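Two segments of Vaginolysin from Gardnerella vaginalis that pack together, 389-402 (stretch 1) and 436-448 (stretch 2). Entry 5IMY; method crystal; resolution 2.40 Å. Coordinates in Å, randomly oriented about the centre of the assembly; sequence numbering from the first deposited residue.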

ATOM      1  N   ALA A 389      42.796 -16.015  11.310  1.00 53.39           N
ATOM      2  CA  ALA A 389      43.347 -17.365  11.290  1.00 62.50           C
ATOM      3  C   ALA A 389      42.340 -18.367  11.840  1.00 62.10           C
ATOM      4  O   ALA A 389      42.558 -18.957  12.903  1.00 57.22           O
ATOM      5  CB  ALA A 389      44.647 -17.424  12.096  1.00 57.85           C
ATOM      6  N   TYR A 390      41.238 -18.565  11.121  1.00 55.44           N
ATOM      7  CA  TYR A 390      40.188 -19.486  11.533  1.00 52.65           C
ATOM      8  C   TYR A 390      39.102 -19.478  10.469  1.00 50.19           C
ATOM      9  O   TYR A 390      39.016 -18.557   9.653  1.00 54.51           O
ATOM     10  CB  TYR A 390      39.595 -19.112  12.896  1.00 54.27           C
ATOM     11  CG  TYR A 390      39.214 -17.654  13.027  1.00 53.87           C
ATOM     12  CD1 TYR A 390      38.098 -17.144  12.377  1.00 56.41           C
ATOM     13  CD2 TYR A 390      39.968 -16.788  13.809  1.00 50.40           C
ATOM     14  CE1 TYR A 390      37.746 -15.813  12.495  1.00 47.67           C
ATOM     15  CE2 TYR A 390      39.624 -15.456  13.936  1.00 56.88           C
ATOM     16  CZ  TYR A 390      38.513 -14.974  13.276  1.00 51.86           C
ATOM     17  OH  TYR A 390      38.164 -13.646  13.398  1.00 54.56           O
ATOM     18  N   VAL A 391      38.272 -20.513  10.495  1.00 45.21           N
ATOM     19  CA  VAL A 391      37.126 -20.595   9.598  1.00 48.35           C
ATOM     20  C   VAL A 391      35.989 -19.767  10.173  1.00 51.12           C
ATOM     21  O   VAL A 391      35.785 -19.718  11.393  1.00 47.63           O
ATOM     22  CB  VAL A 391      36.702 -22.059   9.390  1.00 47.64           C
ATOM     23  CG1 VAL A 391      35.573 -22.147   8.373  1.00 47.89           C
ATOM     24  CG2 VAL A 391      37.888 -22.898   8.946  1.00 47.84           C
ATOM     25  N   ALA A 392      35.245 -19.103   9.293  1.00 47.58           N
ATOM     26  CA  ALA A 392      34.116 -18.281   9.693  1.00 55.40           C
ATOM     27  C   ALA A 392      32.921 -18.581   8.802  1.00 49.17           C
ATOM     28  O   ALA A 392      33.061 -19.074   7.680  1.00 48.32           O
ATOM     29  CB  ALA A 392      34.453 -16.786   9.625  1.00 52.54           C
ATOM     30  N   ARG A 393      31.738 -18.277   9.327  1.00 49.29           N
ATOM     31  CA  ARG A 393      30.492 -18.352   8.581  1.00 46.64           C
ATOM     32  C   ARG A 393      29.744 -17.041   8.770  1.00 48.52           C
ATOM     33  O   ARG A 393      30.132 -16.195   9.574  1.00 49.75           O
ATOM     34  CB  ARG A 393      29.635 -19.540   9.036  1.00 49.50           C
ATOM     35  CG  ARG A 393      30.227 -20.890   8.672  1.00 53.31           C
ATOM     36  CD  ARG A 393      29.241 -22.019   8.909  1.00 56.01           C
ATOM     37  NE  ARG A 393      29.120 -22.365  10.321  1.00 55.29           N
ATOM     38  CZ  ARG A 393      28.343 -23.338  10.786  1.00 58.72           C
ATOM     39  NH1 ARG A 393      27.611 -24.065   9.950  1.00 50.19           N
ATOM     40  NH2 ARG A 393      28.297 -23.584  12.089  1.00 57.39           N
ATOM     41  N   TYR A 394      28.678 -16.854   8.006  1.00 48.10           N
ATOM     42  CA  TYR A 394      27.841 -15.674   8.150  1.00 50.42           C
ATOM     43  C   TYR A 394      26.382 -16.093   8.232  1.00 48.09           C
ATOM     44  O   TYR A 394      25.961 -17.068   7.607  1.00 49.14           O
ATOM     45  CB  TYR A 394      28.046 -14.685   6.988  1.00 49.87           C
ATOM     46  CG  TYR A 394      29.366 -13.941   7.030  1.00 48.76           C
ATOM     47  CD1 TYR A 394      29.548 -12.854   7.880  1.00 49.70           C
ATOM     48  CD2 TYR A 394      30.427 -14.316   6.216  1.00 53.08           C
ATOM     49  CE1 TYR A 394      30.750 -12.168   7.917  1.00 51.71           C
ATOM     50  CE2 TYR A 394      31.632 -13.637   6.249  1.00 49.27           C
ATOM     51  CZ  TYR A 394      31.788 -12.566   7.102  1.00 54.11           C
ATOM     52  OH  TYR A 394      32.986 -11.887   7.138  1.00 55.67           O
ATOM     53  N   TYR A 395      25.618 -15.355   9.032  1.00 43.02           N
ATOM     54  CA  TYR A 395      24.173 -15.546   9.144  1.00 46.55           C
ATOM     55  C   TYR A 395      23.528 -14.166   9.087  1.00 43.57           C
ATOM     56  O   TYR A 395      23.557 -13.416  10.068  1.00 41.54           O
ATOM     57  CB  TYR A 395      23.806 -16.289  10.423  1.00 45.17           C
ATOM     58  CG  TYR A 395      24.335 -17.705  10.464  1.00 50.62           C
ATOM     59  CD1 TYR A 395      23.638 -18.742   9.858  1.00 48.64           C
ATOM     60  CD2 TYR A 395      25.532 -18.001  11.098  1.00 52.50           C
ATOM     61  CE1 TYR A 395      24.117 -20.038   9.890  1.00 48.45           C
ATOM     62  CE2 TYR A 395      26.019 -19.292  11.136  1.00 49.36           C
ATOM     63  CZ  TYR A 395      25.309 -20.306  10.529  1.00 55.72           C
ATOM     64  OH  TYR A 395      25.790 -21.594  10.563  1.00 54.86           O
ATOM     65  N   ILE A 396      22.955 -13.833   7.933  1.00 40.13           N
ATOM     66  CA  ILE A 396      22.414 -12.506   7.672  1.00 41.42           C
ATOM     67  C   ILE A 396      20.967 -12.664   7.224  1.00 42.13           C
ATOM     68  O   ILE A 396      20.687 -13.393   6.264  1.00 40.07           O
ATOM     69  CB  ILE A 396      23.239 -11.754   6.613  1.00 42.64           C
ATOM     70  CG1 ILE A 396      24.652 -11.495   7.148  1.00 44.48           C
ATOM     71  CG2 ILE A 396      22.564 -10.440   6.214  1.00 44.36           C
ATOM     72  CD1 ILE A 396      25.619 -10.937   6.125  1.00 50.76           C
ATOM     73  N   TYR A 397      20.055 -11.982   7.915  1.00 36.31           N
ATOM     74  CA  TYR A 397      18.639 -11.997   7.580  1.00 40.08           C
ATOM     75  C   TYR A 397      18.108 -10.569   7.566  1.00 42.56           C
ATOM     76  O   TYR A 397      18.688  -9.660   8.165  1.00 38.66           O
ATOM     77  CB  TYR A 397      17.825 -12.831   8.579  1.00 42.79           C
ATOM     78  CG  TYR A 397      18.442 -14.166   8.937  1.00 45.03           C
ATOM     79  CD1 TYR A 397      18.014 -15.336   8.326  1.00 35.11           C
ATOM     80  CD2 TYR A 397      19.445 -14.251   9.891  1.00 39.63           C
ATOM     81  CE1 TYR A 397      18.572 -16.557   8.654  1.00 41.79           C
ATOM     82  CE2 TYR A 397      20.009 -15.466  10.225  1.00 39.26           C
ATOM     83  CZ  TYR A 397      19.569 -16.613   9.604  1.00 46.75           C
ATOM     84  OH  TYR A 397      20.132 -17.822   9.939  1.00 51.74           O
ATOM     85  N   TRP A 398      16.987 -10.385   6.875  1.00 39.91           N
ATOM     86  CA  TRP A 398      16.304  -9.100   6.850  1.00 40.06           C
ATOM     87  C   TRP A 398      14.862  -9.333   6.423  1.00 41.22           C
ATOM     88  O   TRP A 398      14.509 -10.396   5.909  1.00 41.52           O
ATOM     89  CB  TRP A 398      17.007  -8.107   5.917  1.00 34.63           C
ATOM     90  CG  TRP A 398      16.951  -8.486   4.470  1.00 40.80           C
ATOM     91  CD1 TRP A 398      16.009  -8.107   3.563  1.00 38.42           C
ATOM     92  CD2 TRP A 398      17.881  -9.313   3.761  1.00 40.57           C
ATOM     93  NE1 TRP A 398      16.292  -8.644   2.331  1.00 43.36           N
ATOM     94  CE2 TRP A 398      17.437  -9.390   2.426  1.00 37.55           C
ATOM     95  CE3 TRP A 398      19.045  -9.998   4.125  1.00 41.69           C
ATOM     96  CZ2 TRP A 398      18.113 -10.124   1.455  1.00 41.76           C
ATOM     97  CZ3 TRP A 398      19.716 -10.727   3.157  1.00 40.83           C
ATOM     98  CH2 TRP A 398      19.248 -10.782   1.839  1.00 43.74           C
ATOM     99  N   ASP A 399      14.032  -8.316   6.642  1.00 42.39           N
ATOM    100  CA  ASP A 399      12.601  -8.399   6.391  1.00 41.12           C
ATOM    101  C   ASP A 399      12.220  -7.519   5.208  1.00 43.81           C
ATOM    102  O   ASP A 399      12.768  -6.426   5.031  1.00 43.48           O
ATOM    103  CB  ASP A 399      11.807  -7.974   7.630  1.00 33.05           C
ATOM    104  CG  ASP A 399      11.975  -8.939   8.787  1.00 41.27           C
ATOM    105  OD1 ASP A 399      12.012 -10.163   8.541  1.00 41.77           O
ATOM    106  OD2 ASP A 399      12.077  -8.474   9.941  1.00 46.21           O
ATOM    107  N   GLU A 400      11.278  -8.004   4.404  1.00 37.39           N
ATOM    108  CA  GLU A 400      10.739  -7.264   3.266  1.00 45.28           C
ATOM    109  C   GLU A 400       9.251  -7.042   3.516  1.00 43.36           C
ATOM    110  O   GLU A 400       8.446  -7.969   3.381  1.00 43.87           O
ATOM    111  CB  GLU A 400      10.985  -8.016   1.958  1.00 44.75           C
ATOM    112  CG  GLU A 400      12.304  -7.658   1.289  1.00 47.94           C
ATOM    113  CD  GLU A 400      12.757  -8.698   0.283  1.00 57.46           C
ATOM    114  OE1 GLU A 400      11.914  -9.498  -0.175  1.00 62.58           O
ATOM    115  OE2 GLU A 400      13.962  -8.717  -0.047  1.00 51.66           O
ATOM    116  N   TYR A 401       8.890  -5.819   3.890  1.00 47.29           N
ATOM    117  CA  TYR A 401       7.493  -5.478   4.089  1.00 43.89           C
ATOM    118  C   TYR A 401       6.828  -5.167   2.754  1.00 46.83           C
ATOM    119  O   TYR A 401       7.478  -4.805   1.769  1.00 49.07           O
ATOM    120  CB  TYR A 401       7.345  -4.277   5.025  1.00 46.46           C
ATOM    121  CG  TYR A 401       7.671  -4.556   6.477  1.00 48.21           C
ATOM    122  CD1 TYR A 401       8.165  -5.790   6.882  1.00 50.85           C
ATOM    123  CD2 TYR A 401       7.470  -3.583   7.448  1.00 58.73           C
ATOM    124  CE1 TYR A 401       8.459  -6.041   8.208  1.00 49.82           C
ATOM    125  CE2 TYR A 401       7.762  -3.824   8.776  1.00 61.09           C
ATOM    126  CZ  TYR A 401       8.255  -5.056   9.151  1.00 56.48           C
ATOM    127  OH  TYR A 401       8.545  -5.303  10.472  1.00 56.91           O
ATOM    128  N   GLY A 402       5.511  -5.313   2.733  1.00 51.29           N
ATOM    129  CA  GLY A 402       4.748  -5.030   1.536  1.00 45.42           C
ATOM    130  C   GLY A 402       3.270  -5.005   1.841  1.00 44.95           C
ATOM    131  O   GLY A 402       2.806  -5.583   2.830  1.00 46.88           O
ATOM    132  N   ASN A 436      14.484  -0.512   0.986  1.00 61.21           N
ATOM    133  CA  ASN A 436      13.270  -0.743   1.758  1.00 62.60           C
ATOM    134  C   ASN A 436      13.368  -1.930   2.708  1.00 56.05           C
ATOM    135  O   ASN A 436      12.432  -2.154   3.484  1.00 49.47           O
ATOM    136  CB  ASN A 436      12.074  -0.946   0.816  1.00 57.46           C
ATOM    137  CG  ASN A 436      12.327  -2.011  -0.235  1.00 65.94           C
ATOM    138  OD1 ASN A 436      13.142  -2.914  -0.040  1.00 61.40           O
ATOM    139  ND2 ASN A 436      11.628  -1.907  -1.359  1.00 67.83           N
ATOM    140  N   VAL A 437      14.462  -2.695   2.676  1.00 53.54           N
ATOM    141  CA  VAL A 437      14.589  -3.815   3.598  1.00 50.96           C
ATOM    142  C   VAL A 437      14.653  -3.279   5.024  1.00 43.51           C
ATOM    143  O   VAL A 437      15.135  -2.168   5.277  1.00 41.88           O
ATOM    144  CB  VAL A 437      15.821  -4.685   3.285  1.00 49.44           C
ATOM    145  CG1 VAL A 437      15.852  -5.081   1.814  1.00 56.45           C
ATOM    146  CG2 VAL A 437      17.099  -3.976   3.668  1.00 46.46           C
ATOM    147  N   ARG A 438      14.168  -4.081   5.968  1.00 42.55           N
ATOM    148  CA  ARG A 438      14.096  -3.681   7.365  1.00 43.04           C
ATOM    149  C   ARG A 438      14.706  -4.765   8.243  1.00 39.56           C
ATOM    150  O   ARG A 438      14.843  -5.922   7.839  1.00 39.03           O
ATOM    151  CB  ARG A 438      12.647  -3.420   7.800  1.00 49.69           C
ATOM    152  CG  ARG A 438      11.929  -2.337   7.002  1.00 50.24           C
ATOM    153  CD  ARG A 438      10.515  -2.137   7.524  1.00 63.10           C
ATOM    154  NE  ARG A 438       9.711  -1.260   6.671  1.00 70.48           N
ATOM    155  CZ  ARG A 438       9.496   0.037   6.890  1.00 84.48           C
ATOM    156  NH1 ARG A 438      10.020   0.645   7.947  1.00 97.48           N
ATOM    157  NH2 ARG A 438       8.745   0.733   6.046  1.00 87.57           N
ATOM    158  N   ASN A 439      15.078  -4.365   9.457  1.00 36.07           N
ATOM    159  CA  ASN A 439      15.525  -5.294  10.491  1.00 40.53           C
ATOM    160  C   ASN A 439      16.658  -6.188   9.987  1.00 40.04           C
ATOM    161  O   ASN A 439      16.588  -7.419  10.040  1.00 41.41           O
ATOM    162  CB  ASN A 439      14.346  -6.127  10.995  1.00 40.94           C
ATOM    163  CG  ASN A 439      13.160  -5.270  11.385  1.00 53.19           C
ATOM    164  OD1 ASN A 439      13.278  -4.368  12.216  1.00 53.11           O
ATOM    165  ND2 ASN A 439      12.010  -5.532  10.772  1.00 47.25           N
ATOM    166  N   LEU A 440      17.716  -5.553   9.492  1.00 39.84           N
ATOM    167  CA  LEU A 440      18.890  -6.285   9.042  1.00 43.68           C
ATOM    168  C   LEU A 440      19.565  -6.982  10.220  1.00 45.42           C
ATOM    169  O   LEU A 440      19.693  -6.414  11.307  1.00 45.00           O
ATOM    170  CB  LEU A 440      19.871  -5.333   8.352  1.00 42.72           C
ATOM    171  CG  LEU A 440      21.066  -5.957   7.626  1.00 48.27           C
ATOM    172  CD1 LEU A 440      20.630  -6.673   6.355  1.00 52.72           C
ATOM    173  CD2 LEU A 440      22.100  -4.890   7.306  1.00 47.36           C
ATOM    174  N   ARG A 441      19.996  -8.222   9.996  1.00 43.05           N
ATOM    175  CA  ARG A 441      20.623  -9.047  11.022  1.00 47.41           C
ATOM    176  C   ARG A 441      21.956  -9.565  10.504  1.00 41.02           C
ATOM    177  O   ARG A 441      22.090  -9.856   9.312  1.00 34.27           O
ATOM    178  CB  ARG A 441      19.718 -10.221  11.405  1.00 45.24           C
ATOM    179  CG  ARG A 441      19.342 -10.267  12.871  1.00 48.88           C
ATOM    180  CD  ARG A 441      18.232 -11.276  13.122  1.00 46.64           C
ATOM    181  NE  ARG A 441      17.237 -10.753  14.055  1.00 50.40           N
ATOM    182  CZ  ARG A 441      17.308 -10.865  15.377  1.00 55.47           C
ATOM    183  NH1 ARG A 441      18.331 -11.488  15.948  1.00 63.08           N
ATOM    184  NH2 ARG A 441      16.349 -10.352  16.135  1.00 60.72           N
ATOM    185  N   ILE A 442      22.944  -9.671  11.393  1.00 37.93           N
ATOM    186  CA  ILE A 442      24.279 -10.134  11.010  1.00 45.86           C
ATOM    187  C   ILE A 442      24.896 -10.893  12.179  1.00 45.01           C
ATOM    188  O   ILE A 442      24.932 -10.393  13.307  1.00 42.83           O
ATOM    189  CB  ILE A 442      25.197  -8.969  10.583  1.00 46.39           C
ATOM    190  CG1 ILE A 442      24.583  -8.188   9.415  1.00 47.61           C
ATOM    191  CG2 ILE A 442      26.573  -9.501  10.186  1.00 44.52           C
ATOM    192  CD1 ILE A 442      25.344  -6.936   9.031  1.00 48.30           C
ATOM    193  N   LYS A 443      25.392 -12.101  11.900  1.00 43.80           N
ATOM    194  CA  LYS A 443      26.103 -12.919  12.875  1.00 51.15           C
ATOM    195  C   LYS A 443      27.260 -13.613  12.167  1.00 45.08           C
ATOM    196  O   LYS A 443      27.123 -14.018  11.008  1.00 41.47           O
ATOM    197  CB  LYS A 443      25.164 -13.953  13.522  1.00 41.64           C
ATOM    198  CG  LYS A 443      25.691 -14.573  14.810  1.00 49.57           C
ATOM    199  CD  LYS A 443      24.630 -15.431  15.493  1.00 48.65           C
ATOM    200  CE  LYS A 443      24.759 -16.901  15.119  1.00 57.57           C
ATOM    201  NZ  LYS A 443      23.547 -17.689  15.486  1.00 60.63           N
ATOM    202  N   LEU A 444      28.396 -13.752  12.858  1.00 53.28           N
ATOM    203  CA  LEU A 444      29.628 -14.228  12.232  1.00 53.28           C
ATOM    204  C   LEU A 444      30.040 -15.620  12.700  1.00 55.82           C
ATOM    205  O   LEU A 444      30.104 -16.537  11.882  1.00 60.28           O
ATOM    206  CB  LEU A 444      30.762 -13.220  12.486  1.00 51.56           C
ATOM    207  CG  LEU A 444      32.161 -13.581  11.980  1.00 60.50           C
ATOM    208  CD1 LEU A 444      32.122 -14.117  10.572  1.00 51.60           C
ATOM    209  CD2 LEU A 444      33.077 -12.373  12.037  1.00 66.00           C
ATOM    210  N   VAL A 445      30.345 -15.798  13.986  1.00 51.75           N
ATOM    211  CA  VAL A 445      30.788 -17.071  14.565  1.00 58.18           C
ATOM    212  C   VAL A 445      32.014 -17.633  13.843  1.00 52.81           C
ATOM    213  O   VAL A 445      32.168 -17.475  12.627  1.00 48.45           O
ATOM    214  CB  VAL A 445      29.642 -18.111  14.607  1.00 51.12           C
ATOM    215  CG1 VAL A 445      28.331 -17.463  15.048  1.00 62.04           C
ATOM    216  CG2 VAL A 445      29.455 -18.882  13.284  1.00 45.94           C
ATOM    217  N   GLU A 446      32.892 -18.303  14.595  1.00 54.54           N
ATOM    218  CA  GLU A 446      34.140 -18.842  14.070  1.00 51.61           C
ATOM    219  C   GLU A 446      34.357 -20.252  14.601  1.00 51.60           C
ATOM    220  O   GLU A 446      33.949 -20.578  15.719  1.00 50.87           O
ATOM    221  CB  GLU A 446      35.341 -17.967  14.455  1.00 45.81           C
ATOM    222  CG  GLU A 446      35.572 -17.855  15.964  1.00 54.38           C
ATOM    223  CD  GLU A 446      37.033 -17.989  16.351  1.00 54.36           C
ATOM    224  OE1 GLU A 446      37.789 -18.673  15.627  1.00 50.64           O
ATOM    225  OE2 GLU A 446      37.425 -17.410  17.386  1.00 45.05           O
ATOM    226  N   LYS A 447      35.014 -21.085  13.795  1.00 47.04           N
ATOM    227  CA  LYS A 447      35.296 -22.460  14.197  1.00 55.97           C
ATOM    228  C   LYS A 447      36.413 -22.474  15.232  1.00 65.28           C
ATOM    229  O   LYS A 447      37.546 -22.075  14.940  1.00 57.58           O
ATOM    230  CB  LYS A 447      35.679 -23.307  12.985  1.00 56.16           C
ATOM    231  CG  LYS A 447      35.899 -24.789  13.312  1.00 62.15           C
ATOM    232  CD  LYS A 447      36.658 -25.526  12.211  1.00 66.24           C
ATOM    233  CE  LYS A 447      38.110 -25.065  12.100  1.00 69.77           C
ATOM    234  NZ  LYS A 447      39.072 -26.016  12.723  1.00 67.01           N
ATOM    235  N   THR A 448      36.095 -22.946  16.439  1.00 68.82           N
ATOM    236  CA  THR A 448      37.036 -22.963  17.548  1.00 65.30           C
ATOM    237  C   THR A 448      37.445 -24.365  17.977  1.00 67.38           C
ATOM    238  O   THR A 448      38.513 -24.519  18.578  1.00 62.45           O
ATOM    239  CB  THR A 448      36.434 -22.216  18.754  1.00 63.92           C
ATOM    240  OG1 THR A 448      36.432 -20.810  18.487  1.00 57.71           O
ATOM    241  CG2 THR A 448      37.211 -22.481  20.048  1.00 73.71           C
TER

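The two segments of vaginolysin run antiparallel, strands 395-402 and 440-443 at 173°, and backbone hydrogen bonds carry most of the polar contact. The best-formed pair joins Asp-399 and Arg-438, with Asp-399 N to Arg-438 O at 2.8 Å and Arg-438 N to Asp-399 O at 2.9 Å, both nearly straight. Tyr-395 N donates to Lys-443 O at 2.8 Å, whereas the return bond from Lys-443 N to Tyr-395 O, though 2.9 Å long, is bent and weak. Farther along, Lys-447 N reaches Val-391 O at 2.9 Å, close to linear, and holds the segments together beyond the regular ladder. Between these points the pairing is poorer: Arg-393 N lies 3.4 Å from Val-445 O, a weak bond, next to the positive phi of Val-445.

One side-chain hydrogen bond crosses the contact, from Asn-439 ND2 to Asp-399 OD2 at 3.1 Å. It forms where stretch 2 turns a corner at Asn-439, so the carboxylate ties the turn to the neighbouring strand.

Tyr-395, Tyr-397 and Asp-399 share a sheet face with Lys-443, Arg-441 and Arg-438. Here the Tyr-395 ring meets Val-445 at its edge, CE2 to CG2 at 4.1 Å. Near the end of stretch 1, Arg-438 CD sits over one face of the Tyr-401 ring, 3.7 Å from its centroid, so the aliphatic part of the arginine covers the aromatic surface.

Ile-396 and Ile-442 project from the other face and touch through their CG1 atoms at 4.0 Å. Leu-440 CD1 extends this apolar packing, lying 4.2 Å from Ile-396 CG2 and 3.9 Å from Trp-398 CB, while Trp-398 CD1 approaches Val-437 CB at 3.4 Å. Leu-444, although its CA-to-CB bond points away, brings CD1 back over the Tyr-394 ring, 3.9 Å from the centroid, and within 3.7 Å of Ala-392 CB.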